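Local atomic coordinates of WipB (Legionella pneumophila, PDB entry 5NNY), a protein that is a translocated effector whose phosphatase domain, the part described here, acts as a Ser/Thr phosphatase and which targets the host lysosomal nutrient-sensing machinery. Residues K37-I41 / Q74-I79. Numbering follows the deposited sequence.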
ATOM      1  N   LYS A  37     -16.026   1.153  19.698  1.00 17.28           N
ATOM      2  CA  LYS A  37     -15.718   2.565  19.507  1.00 15.28           C
ATOM      3  C   LYS A  37     -15.052   2.796  18.148  1.00 14.92           C
ATOM      4  O   LYS A  37     -15.377   3.761  17.444  1.00 17.45           O
ATOM      5  CB  LYS A  37     -14.814   3.079  20.630  1.00 25.50           C
ATOM      6  CG  LYS A  37     -15.514   3.400  21.973  1.00 22.57           C
ATOM      7  CD  LYS A  37     -14.488   3.870  23.020  1.00 18.11           C
ATOM      8  CE  LYS A  37     -15.114   4.398  24.316  1.00 22.70           C
ATOM      9  NZ  LYS A  37     -15.831   3.347  25.090  1.00 22.56           N
ATOM     10  N   PHE A  38     -14.111   1.926  17.774  1.00 15.88           N
ATOM     11  CA  PHE A  38     -13.423   2.058  16.487  1.00 18.00           C
ATOM     12  C   PHE A  38     -14.416   1.994  15.330  1.00 20.06           C
ATOM     13  O   PHE A  38     -14.403   2.852  14.429  1.00 17.39           O
ATOM     14  CB  PHE A  38     -12.367   0.950  16.361  1.00 21.46           C
ATOM     15  CG  PHE A  38     -11.443   1.080  15.180  1.00 17.79           C
ATOM     16  CD1 PHE A  38     -11.892   0.882  13.882  1.00 22.88           C
ATOM     17  CD2 PHE A  38     -10.089   1.312  15.390  1.00 16.52           C
ATOM     18  CE1 PHE A  38     -11.025   0.958  12.808  1.00 19.52           C
ATOM     19  CE2 PHE A  38      -9.217   1.396  14.339  1.00 22.85           C
ATOM     20  CZ  PHE A  38      -9.671   1.219  13.042  1.00 18.35           C
ATOM     21  N   ALA A  39     -15.288   0.976  15.337  1.00 17.70           N
ATOM     22  CA  ALA A  39     -16.275   0.834  14.267  1.00 20.31           C
ATOM     23  C   ALA A  39     -17.213   2.039  14.220  1.00 17.84           C
ATOM     24  O   ALA A  39     -17.588   2.498  13.131  1.00 19.19           O
ATOM     25  CB  ALA A  39     -17.077  -0.457  14.438  1.00 20.02           C
ATOM     26  N   GLU A  40     -17.612   2.551  15.394  1.00 14.34           N
ATOM     27  CA  GLU A  40     -18.456   3.749  15.452  1.00 18.57           C
ATOM     28  C   GLU A  40     -17.781   4.954  14.804  1.00 18.53           C
ATOM     29  O   GLU A  40     -18.416   5.706  14.053  1.00 19.84           O
ATOM     30  CB  GLU A  40     -18.800   4.095  16.911  1.00 14.62           C
ATOM     31  CG  GLU A  40     -19.902   5.164  17.000  1.00 14.82           C
ATOM     32  CD  GLU A  40     -20.423   5.373  18.391  1.00 22.02           C
ATOM     33  OE1 GLU A  40     -20.116   4.547  19.286  1.00 19.75           O
ATOM     34  OE2 GLU A  40     -21.139   6.383  18.579  1.00 19.60           O
ATOM     35  N   ILE A  41     -16.513   5.199  15.139  1.00 17.24           N
ATOM     36  CA  ILE A  41     -15.798   6.317  14.526  1.00 17.79           C
ATOM     37  C   ILE A  41     -15.685   6.092  13.027  1.00 17.29           C
ATOM     38  O   ILE A  41     -15.916   7.007  12.228  1.00 17.24           O
ATOM     39  CB  ILE A  41     -14.411   6.492  15.182  1.00 18.21           C
ATOM     40  CG1 ILE A  41     -14.551   7.111  16.591  1.00 14.88           C
ATOM     41  CG2 ILE A  41     -13.495   7.344  14.296  1.00 18.61           C
ATOM     42  CD1 ILE A  41     -13.255   7.116  17.410  1.00 19.44           C
ATOM     43  N   GLN A  74      -9.697  10.989  19.716  1.00 16.69           N
ATOM     44  CA  GLN A  74     -10.258   9.741  20.217  1.00 19.41           C
ATOM     45  C   GLN A  74      -9.749   8.558  19.408  1.00 23.17           C
ATOM     46  O   GLN A  74      -9.483   7.484  19.968  1.00 19.29           O
ATOM     47  CB  GLN A  74     -11.794   9.752  20.227  1.00 17.37           C
ATOM     48  CG  GLN A  74     -12.273   8.480  20.962  1.00 19.00           C
ATOM     49  CD  GLN A  74     -13.771   8.270  21.072  1.00 16.14           C
ATOM     50  OE1 GLN A  74     -14.577   8.957  20.458  1.00 19.18           O
ATOM     51  NE2 GLN A  74     -14.147   7.298  21.885  1.00 18.13           N
ATOM     52  N   TYR A  75      -9.606   8.733  18.091  1.00 18.75           N
ATOM     53  CA  TYR A  75      -9.034   7.664  17.280  1.00 17.15           C
ATOM     54  C   TYR A  75      -7.646   7.294  17.782  1.00 19.98           C
ATOM     55  O   TYR A  75      -7.324   6.110  17.934  1.00 18.78           O
ATOM     56  CB  TYR A  75      -8.977   8.073  15.802  1.00 18.76           C
ATOM     57  CG  TYR A  75      -8.472   6.943  14.944  1.00 19.91           C
ATOM     58  CD1 TYR A  75      -9.309   5.887  14.604  1.00 17.98           C
ATOM     59  CD2 TYR A  75      -7.147   6.892  14.529  1.00 17.45           C
ATOM     60  CE1 TYR A  75      -8.864   4.822  13.834  1.00 19.87           C
ATOM     61  CE2 TYR A  75      -6.686   5.812  13.769  1.00 20.92           C
ATOM     62  CZ  TYR A  75      -7.558   4.796  13.421  1.00 20.25           C
ATOM     63  OH  TYR A  75      -7.127   3.731  12.673  1.00 19.19           O
ATOM     64  N   ASN A  76      -6.805   8.301  18.040  1.00 17.63           N
ATOM     65  CA  ASN A  76      -5.447   8.018  18.501  1.00 21.37           C
ATOM     66  C   ASN A  76      -5.442   7.422  19.907  1.00 21.34           C
ATOM     67  O   ASN A  76      -4.534   6.651  20.245  1.00 21.42           O
ATOM     68  CB  ASN A  76      -4.593   9.288  18.448  1.00 19.94           C
ATOM     69  CG  ASN A  76      -4.263   9.710  17.022  1.00 22.65           C
ATOM     70  OD1 ASN A  76      -4.423   8.930  16.079  1.00 25.45           O
ATOM     71  ND2 ASN A  76      -3.792  10.933  16.863  1.00 18.08           N
ATOM     72  N   ALA A  77      -6.431   7.765  20.739  1.00 17.54           N
ATOM     73  CA  ALA A  77      -6.572   7.093  22.035  1.00 19.94           C
ATOM     74  C   ALA A  77      -6.900   5.612  21.863  1.00 25.89           C
ATOM     75  O   ALA A  77      -6.459   4.770  22.656  1.00 22.30           O
ATOM     76  CB  ALA A  77      -7.654   7.778  22.869  1.00 16.04           C
ATOM     77  N   LEU A  78      -7.701   5.270  20.848  1.00 19.81           N
ATOM     78  CA  LEU A  78      -7.968   3.856  20.597  1.00 22.36           C
ATOM     79  C   LEU A  78      -6.710   3.147  20.115  1.00 22.84           C
ATOM     80  O   LEU A  78      -6.406   2.037  20.567  1.00 23.23           O
ATOM     81  CB  LEU A  78      -9.105   3.699  19.585  1.00 26.69           C
ATOM     82  CG  LEU A  78     -10.499   4.179  19.999  1.00 32.94           C
ATOM     83  CD1 LEU A  78     -11.513   4.012  18.865  1.00 20.91           C
ATOM     84  CD2 LEU A  78     -10.977   3.448  21.249  1.00 22.01           C
ATOM     85  N   ILE A  79      -5.968   3.773  19.200  1.00 20.04           N
ATOM     86  CA  ILE A  79      -4.720   3.175  18.713  1.00 20.12           C
ATOM     87  C   ILE A  79      -3.773   2.889  19.876  1.00 23.65           C
ATOM     88  O   ILE A  79      -3.099   1.849  19.917  1.00 23.49           O
ATOM     89  CB  ILE A  79      -4.063   4.101  17.672  1.00 21.52           C
ATOM     90  CG1 ILE A  79      -4.968   4.265  16.442  1.00 21.19           C
ATOM     91  CG2 ILE A  79      -2.663   3.604  17.303  1.00 25.32           C
ATOM     92  CD1 ILE A  79      -5.210   2.964  15.631  1.00 22.33           C
TER
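Gln-74 lies across both Lys-37 and Ile-41 of the facing helix. Its CG is anti to the backbone N (chi1 -172°) and the chain beyond is extended, which carries the amide over to residues 37-41. There NE2 sits 3.6 Å from Lys-37 CD, and the two side chains cross at about a right angle. The CD1 methyl of Ile-41 packs against the Gln-74 chain and lies 3.8 Å from its OE1. Tyr-75 meets Phe-38. The two rings meet obliquely, with planes inclined at 54°, and Tyr-75 CE1 comes within 3.5 Å of Phe-38 CE2. The phenol OH is hydrogen-bonded to the backbone O of Phe-107 in helix 105-117, while Phe-38 also packs on Leu-16 and Leu-19 of helix 15-24. Leu-78 reaches in among Lys-37, Phe-38 and Ile-41. Its CD1 lies 3.5 Å from the backbone N of Phe-38 and meets Ile-41 CD1 tip to tip at 3.8 Å. CD2 rests against Lys-37 CB. Ile-79 adds a looser touch, with CD1 at the edge of the Phe-38 ring. Helices 32-42 and 64-79 of the phosphatase domain run roughly antiparallel here, with segment axes 10.4 Å apart; residues 74-79 fall in a predicted coiled coil. Lys-37 and Gln-74 border a buried apolar middle. Hydrophobic and van der Waals contacts thus mainly join these two helices, while a third helix holds the Tyr-75 hydroxyl.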